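Local structure of F-BAR domain only protein 1 (Danio rerio, 5JP2) at residues T48-A53 against A123-V128; V67-L72 against D101-M106. The protein probably acts in an early step of clathrin-mediated endocytosis, and binds an Eps15 peptide through its C-terminal mu homology domain. All blocks are in the same frame, centred on the assembly; numbering follows the deposited sequence.

Contact 1 of 2, residues T48-A53 against A123-V128; sequences TMSFPA and ASYYNV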
loop_
_atom_site.group_PDB
_atom_site.type_symbol
_atom_site.label_atom_id
_atom_site.label_comp_id
_atom_site.label_asym_id
_atom_site.label_seq_id
_atom_site.Cartn_x
_atom_site.Cartn_y
_atom_site.Cartn_z
ATOM N N THR B 48 5.200 -10.354 0.905
ATOM C CA THR B 48 6.474 -10.914 0.503
ATOM C C THR B 48 7.242 -11.345 1.752
ATOM O O THR B 48 7.120 -10.734 2.810
ATOM C CB THR B 48 7.267 -9.892 -0.320
ATOM O OG1 THR B 48 6.614 -9.696 -1.570
ATOM C CG2 THR B 48 8.653 -10.355 -0.595
ATOM N N MET B 49 8.001 -12.429 1.647
ATOM C CA MET B 49 8.875 -12.835 2.733
ATOM C C MET B 49 10.306 -12.908 2.235
ATOM O O MET B 49 10.562 -13.348 1.117
ATOM C CB MET B 49 8.455 -14.160 3.336
ATOM C CG MET B 49 9.303 -14.535 4.519
ATOM S SD MET B 49 8.728 -15.953 5.421
ATOM C CE MET B 49 7.294 -15.316 6.232
ATOM N N SER B 50 11.231 -12.440 3.065
ATOM C CA SER B 50 12.644 -12.380 2.730
ATOM C C SER B 50 13.434 -13.369 3.584
ATOM O O SER B 50 13.107 -13.609 4.745
ATOM C CB SER B 50 13.170 -10.962 2.929
ATOM O OG SER B 50 14.465 -10.831 2.397
ATOM N N PHE B 51 14.470 -13.954 2.988
ATOM C CA PHE B 51 15.301 -14.954 3.629
ATOM C C PHE B 51 16.769 -14.560 3.555
ATOM O O PHE B 51 17.247 -14.147 2.500
ATOM C CB PHE B 51 15.136 -16.330 2.981
ATOM C CG PHE B 51 13.796 -16.943 3.189
ATOM C CD1 PHE B 51 12.722 -16.580 2.410
ATOM C CD2 PHE B 51 13.614 -17.895 4.153
ATOM C CE1 PHE B 51 11.505 -17.151 2.606
ATOM C CE2 PHE B 51 12.400 -18.458 4.348
ATOM C CZ PHE B 51 11.339 -18.085 3.574
ATOM N N PRO B 52 17.514 -14.739 4.637
ATOM C CA PRO B 52 18.937 -14.392 4.604
ATOM C C PRO B 52 19.701 -15.404 3.777
ATOM O O PRO B 52 19.397 -16.593 3.792
ATOM C CB PRO B 52 19.346 -14.439 6.078
ATOM C CG PRO B 52 18.364 -15.322 6.719
ATOM C CD PRO B 52 17.074 -15.159 5.975
ATOM N N ALA B 53 20.679 -14.914 3.020
ATOM C CA ALA B 53 21.363 -15.779 2.069
ATOM C C ALA B 53 21.899 -17.031 2.744
ATOM O O ALA B 53 21.842 -18.125 2.182
ATOM C CB ALA B 53 22.473 -15.013 1.366
ATOM N N ALA B 123 23.588 -11.467 -3.962
ATOM C CA ALA B 123 22.593 -10.930 -3.050
ATOM C C ALA B 123 22.799 -11.471 -1.646
ATOM O O ALA B 123 23.261 -12.593 -1.462
ATOM C CB ALA B 123 21.190 -11.269 -3.545
ATOM N N SER B 124 22.485 -10.654 -0.651
ATOM C CA SER B 124 22.564 -11.095 0.731
ATOM C C SER B 124 21.225 -11.573 1.263
ATOM O O SER B 124 21.181 -12.121 2.369
ATOM C CB SER B 124 23.128 -9.980 1.625
ATOM O OG SER B 124 22.397 -8.779 1.525
ATOM N N TYR B 125 20.153 -11.424 0.482
ATOM C CA TYR B 125 18.836 -11.928 0.846
ATOM C C TYR B 125 18.037 -12.232 -0.412
ATOM O O TYR B 125 18.356 -11.762 -1.502
ATOM C CB TYR B 125 18.077 -10.942 1.727
ATOM C CG TYR B 125 17.801 -9.629 1.066
ATOM C CD1 TYR B 125 18.747 -8.625 1.078
ATOM C CD2 TYR B 125 16.598 -9.383 0.437
ATOM C CE1 TYR B 125 18.512 -7.424 0.485
ATOM C CE2 TYR B 125 16.353 -8.178 -0.163
ATOM C CZ TYR B 125 17.313 -7.201 -0.133
ATOM O OH TYR B 125 17.083 -5.991 -0.727
ATOM N N TYR B 126 16.997 -13.043 -0.247
ATOM C CA TYR B 126 16.174 -13.504 -1.353
ATOM C C TYR B 126 14.710 -13.358 -0.980
ATOM O O TYR B 126 14.293 -13.820 0.081
ATOM C CB TYR B 126 16.489 -14.954 -1.704
ATOM C CG TYR B 126 17.938 -15.163 -2.024
ATOM C CD1 TYR B 126 18.527 -14.513 -3.089
ATOM C CD2 TYR B 126 18.725 -16.005 -1.250
ATOM C CE1 TYR B 126 19.863 -14.691 -3.380
ATOM C CE2 TYR B 126 20.063 -16.188 -1.532
ATOM C CZ TYR B 126 20.627 -15.528 -2.599
ATOM O OH TYR B 126 21.961 -15.703 -2.894
ATOM N N ASN B 127 13.937 -12.720 -1.846
ATOM C CA ASN B 127 12.537 -12.446 -1.577
ATOM C C ASN B 127 11.647 -13.504 -2.211
ATOM O O ASN B 127 11.936 -14.002 -3.298
ATOM C CB ASN B 127 12.156 -11.067 -2.093
ATOM C CG ASN B 127 12.794 -9.966 -1.304
ATOM O OD1 ASN B 127 13.013 -10.100 -0.112
ATOM N ND2 ASN B 127 13.082 -8.862 -1.960
ATOM N N VAL B 128 10.566 -13.840 -1.518
ATOM C CA VAL B 128 9.592 -14.827 -1.960
ATOM C C VAL B 128 8.187 -14.257 -1.811
ATOM O O VAL B 128 7.830 -13.747 -0.749
ATOM C CB VAL B 128 9.725 -16.123 -1.151
ATOM C CG1 VAL B 128 8.686 -17.091 -1.568
ATOM C CG2 VAL B 128 11.103 -16.697 -1.346
#
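M49 and V128 form an antiparallel hydrogen-bonded pair, M49 N to V128 O at 2.7 Å, and the strands run on at 156° through the non-hydrogen-bonded pair S50–N127 and a second hydrogen-bonded pair, F51–Y126. Beyond P52 the pairing ends with A53 N reaching S124 O at 2.9 Å from above the carbonyl plane. On the face bearing S50, Y125 and N127, S50 OG, anti to its backbone N (chi1 -170°), donates to N127 OD1 at 3.0 Å and lies 3.2 Å from Y125 CD2. OD1 sits at the edge of the Y125 ring, in its plane. N127 ND2 and Y125 OH here, and S124 OG just before the strand, bond acidic side chains of the bound Eps15 peptide; S50, P52 and N127 pack against aromatic ones. An alanine in place of N127 would probably leave S50 OG without this acceptor and one peptide acid without its amide donor. On the other face, V128 CG2 packs obliquely on F51 CE1 at 4.0 Å; past the strand end, A53 CB meets Y126 CE2 at 3.9 Å. Helix 106-119 covers F51, Y126 and V128 through L109, H112, E116 and A117, while V19 of strand 17-31 touches M49 and F51.

Contact 2 of 2, residues V67-L72 against D101-M106; sequences VLSFRL and DFWFNM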
loop_
_atom_site.group_PDB
_atom_site.type_symbol
_atom_site.label_atom_id
_atom_site.label_comp_id
_atom_site.label_asym_id
_atom_site.label_seq_id
_atom_site.Cartn_x
_atom_site.Cartn_y
_atom_site.Cartn_z
ATOM N N VAL B 67 9.665 -26.911 9.914
ATOM C CA VAL B 67 8.651 -26.313 9.057
ATOM C C VAL B 67 8.432 -24.855 9.433
ATOM O O VAL B 67 7.977 -24.543 10.537
ATOM C CB VAL B 67 7.339 -27.098 9.162
ATOM C CG1 VAL B 67 6.253 -26.447 8.332
ATOM C CG2 VAL B 67 7.560 -28.522 8.743
ATOM N N LEU B 68 8.708 -23.966 8.496
ATOM C CA LEU B 68 8.401 -22.559 8.665
ATOM C C LEU B 68 6.901 -22.359 8.488
ATOM O O LEU B 68 6.345 -22.705 7.448
ATOM C CB LEU B 68 9.197 -21.739 7.658
ATOM C CG LEU B 68 8.911 -20.250 7.596
ATOM C CD1 LEU B 68 9.060 -19.633 8.946
ATOM C CD2 LEU B 68 9.850 -19.622 6.629
ATOM N N SER B 69 6.247 -21.817 9.504
ATOM C CA SER B 69 4.804 -21.689 9.537
ATOM C C SER B 69 4.424 -20.272 9.936
ATOM O O SER B 69 5.092 -19.673 10.772
ATOM C CB SER B 69 4.203 -22.671 10.517
ATOM O OG SER B 69 2.804 -22.480 10.603
ATOM N N PHE B 70 3.372 -19.723 9.332
ATOM C CA PHE B 70 2.950 -18.373 9.685
ATOM C C PHE B 70 1.432 -18.246 9.682
ATOM O O PHE B 70 0.707 -19.128 9.234
ATOM C CB PHE B 70 3.581 -17.328 8.774
ATOM C CG PHE B 70 3.121 -17.372 7.351
ATOM C CD1 PHE B 70 1.993 -16.678 6.953
ATOM C CD2 PHE B 70 3.850 -18.045 6.399
ATOM C CE1 PHE B 70 1.582 -16.686 5.652
ATOM C CE2 PHE B 70 3.441 -18.053 5.094
ATOM C CZ PHE B 70 2.301 -17.367 4.719
ATOM N N ARG B 71 0.966 -17.121 10.210
ATOM C CA ARG B 71 -0.447 -16.848 10.421
ATOM C C ARG B 71 -0.795 -15.460 9.896
ATOM O O ARG B 71 -0.057 -14.502 10.137
ATOM C CB ARG B 71 -0.752 -16.916 11.909
ATOM C CG ARG B 71 -2.191 -16.944 12.279
ATOM C CD ARG B 71 -2.371 -16.695 13.771
ATOM N NE ARG B 71 -1.699 -17.695 14.588
ATOM C CZ ARG B 71 -2.178 -18.904 14.845
ATOM N NH1 ARG B 71 -3.341 -19.294 14.336
ATOM N NH2 ARG B 71 -1.481 -19.732 15.604
ATOM N N LEU B 72 -1.926 -15.337 9.204
ATOM C CA LEU B 72 -2.491 -14.021 8.911
ATOM C C LEU B 72 -3.545 -13.658 9.944
ATOM O O LEU B 72 -4.401 -14.472 10.281
ATOM C CB LEU B 72 -3.114 -13.985 7.524
ATOM C CG LEU B 72 -2.291 -14.501 6.357
ATOM C CD1 LEU B 72 -3.166 -14.498 5.134
ATOM C CD2 LEU B 72 -1.077 -13.633 6.145
ATOM N N ASP B 101 -3.887 -19.932 8.729
ATOM C CA ASP B 101 -2.560 -20.503 8.861
ATOM C C ASP B 101 -2.044 -21.038 7.536
ATOM O O ASP B 101 -2.804 -21.534 6.704
ATOM C CB ASP B 101 -2.537 -21.649 9.874
ATOM C CG ASP B 101 -2.699 -21.179 11.289
ATOM O OD1 ASP B 101 -3.765 -20.643 11.625
ATOM O OD2 ASP B 101 -1.741 -21.320 12.058
ATOM N N PHE B 102 -0.732 -20.942 7.369
ATOM C CA PHE B 102 -0.043 -21.464 6.207
ATOM C C PHE B 102 1.251 -22.131 6.640
ATOM O O PHE B 102 1.914 -21.676 7.570
ATOM C CB PHE B 102 0.258 -20.348 5.222
ATOM C CG PHE B 102 -0.964 -19.735 4.633
ATOM C CD1 PHE B 102 -1.544 -20.272 3.503
ATOM C CD2 PHE B 102 -1.541 -18.620 5.211
ATOM C CE1 PHE B 102 -2.672 -19.708 2.968
ATOM C CE2 PHE B 102 -2.661 -18.051 4.676
ATOM C CZ PHE B 102 -3.229 -18.594 3.555
ATOM N N TRP B 103 1.605 -23.218 5.964
ATOM C CA TRP B 103 2.865 -23.910 6.186
ATOM C C TRP B 103 3.653 -23.937 4.891
ATOM O O TRP B 103 3.084 -24.097 3.818
ATOM C CB TRP B 103 2.652 -25.345 6.678
ATOM C CG TRP B 103 1.845 -25.412 7.913
ATOM C CD1 TRP B 103 2.307 -25.599 9.182
ATOM C CD2 TRP B 103 0.427 -25.281 8.017
ATOM N NE1 TRP B 103 1.264 -25.592 10.071
ATOM C CE2 TRP B 103 0.098 -25.399 9.381
ATOM C CE3 TRP B 103 -0.595 -25.078 7.093
ATOM C CZ2 TRP B 103 -1.213 -25.319 9.843
ATOM C CZ3 TRP B 103 -1.895 -24.999 7.553
ATOM C CH2 TRP B 103 -2.193 -25.118 8.914
ATOM N N PHE B 104 4.958 -23.795 4.992
ATOM C CA PHE B 104 5.801 -23.915 3.822
ATOM C C PHE B 104 6.028 -25.376 3.466
ATOM O O PHE B 104 6.089 -26.248 4.334
ATOM C CB PHE B 104 7.152 -23.256 4.057
ATOM C CG PHE B 104 7.188 -21.819 3.704
ATOM C CD1 PHE B 104 7.485 -21.416 2.434
ATOM C CD2 PHE B 104 6.925 -20.867 4.660
ATOM C CE1 PHE B 104 7.515 -20.094 2.126
ATOM C CE2 PHE B 104 6.953 -19.553 4.345
ATOM C CZ PHE B 104 7.252 -19.167 3.083
ATOM N N ASN B 105 6.195 -25.622 2.173
ATOM C CA ASN B 105 6.770 -26.867 1.705
ATOM C C ASN B 105 8.281 -26.697 1.724
ATOM O O ASN B 105 8.833 -25.954 0.911
ATOM C CB ASN B 105 6.260 -27.156 0.296
ATOM C CG ASN B 105 6.773 -28.465 -0.275
ATOM O OD1 ASN B 105 5.985 -29.287 -0.725
ATOM N ND2 ASN B 105 8.075 -28.658 -0.283
ATOM N N MET B 106 8.963 -27.394 2.618
ATOM C CA MET B 106 10.362 -27.044 2.819
ATOM C C MET B 106 11.231 -27.543 1.682
ATOM O O MET B 106 12.281 -26.961 1.407
ATOM C CB MET B 106 10.867 -27.584 4.156
ATOM C CG MET B 106 10.136 -27.054 5.383
ATOM S SD MET B 106 10.021 -25.269 5.571
ATOM C CE MET B 106 11.718 -24.779 5.592
#
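F102 O is gripped by two donors of the facing strand, F70 N at 3.0 Å and S69 OG at 3.3 Å, the hydroxyl coming from above the carbonyl plane. They belong to an antiparallel beta pair at the middle of a four-stranded sheet of the mu homology domain, with strand 88-90 beyond one partner and strand 258-261 beyond the other. F70 and F102 form its hydrogen-bonded pair, flanked by the non-hydrogen-bonded pairs S69–W103 and R71–D101. F70 CG stands between the backbone N and the carbonyl carbon (chi1 67°), and the ring takes F102 CB over one face, a CH-pi contact 4.0 Å from the centroid. The two ring planes are 27° apart and strongly offset, with little overlap. L72 CD1 closes on F102 CE2 at 3.6 Å. L68 lies side by side with F104, its CG 3.6 Å from CD2 of that ring. L130 of strand 125-137 packs on F70 and F104, and L88 of strand 88-90 also touches both.

On the opposite face, R71 NH1 makes a salt bridge to D101 OD1 at 3.1 Å, the guanidinium and carboxylate planes 86° apart, with OD2 over the guanidinium face. Q94 NE2 also bonds OD1, so that oxygen has a second partner. S69 OG, besides its bond, sits over one face of the W103 indole. Where helix 106-119 begins, M106 SD accepts a weak, nearly straight hydrogen bond from L68 N at 3.5 Å.

Overall arrangement
Along the chain the order is 48-53, 67-72, 101-106, 123-128, so both segments of contact 2 fall between those of contact 1. The two contacts lie in different sheets, strands 39-52 and 125-137 in the long mixed sheet, strands 69-73 and 99-104 in a four-stranded antiparallel one; the contact centres are about 16 Å apart. The sheets pack together here: M49 SD meets F104 CE2 at 4.2 Å, and F51 CE2 lies 3.6 Å from CD2 of L68, which leads into strand 69-73. Helix 106-119 starts at the end of contact 2 and leads back to contact 1. S50, Y125 and N127, which touch the peptide, are thus on the face of the mixed sheet turned from this shared apolar interior.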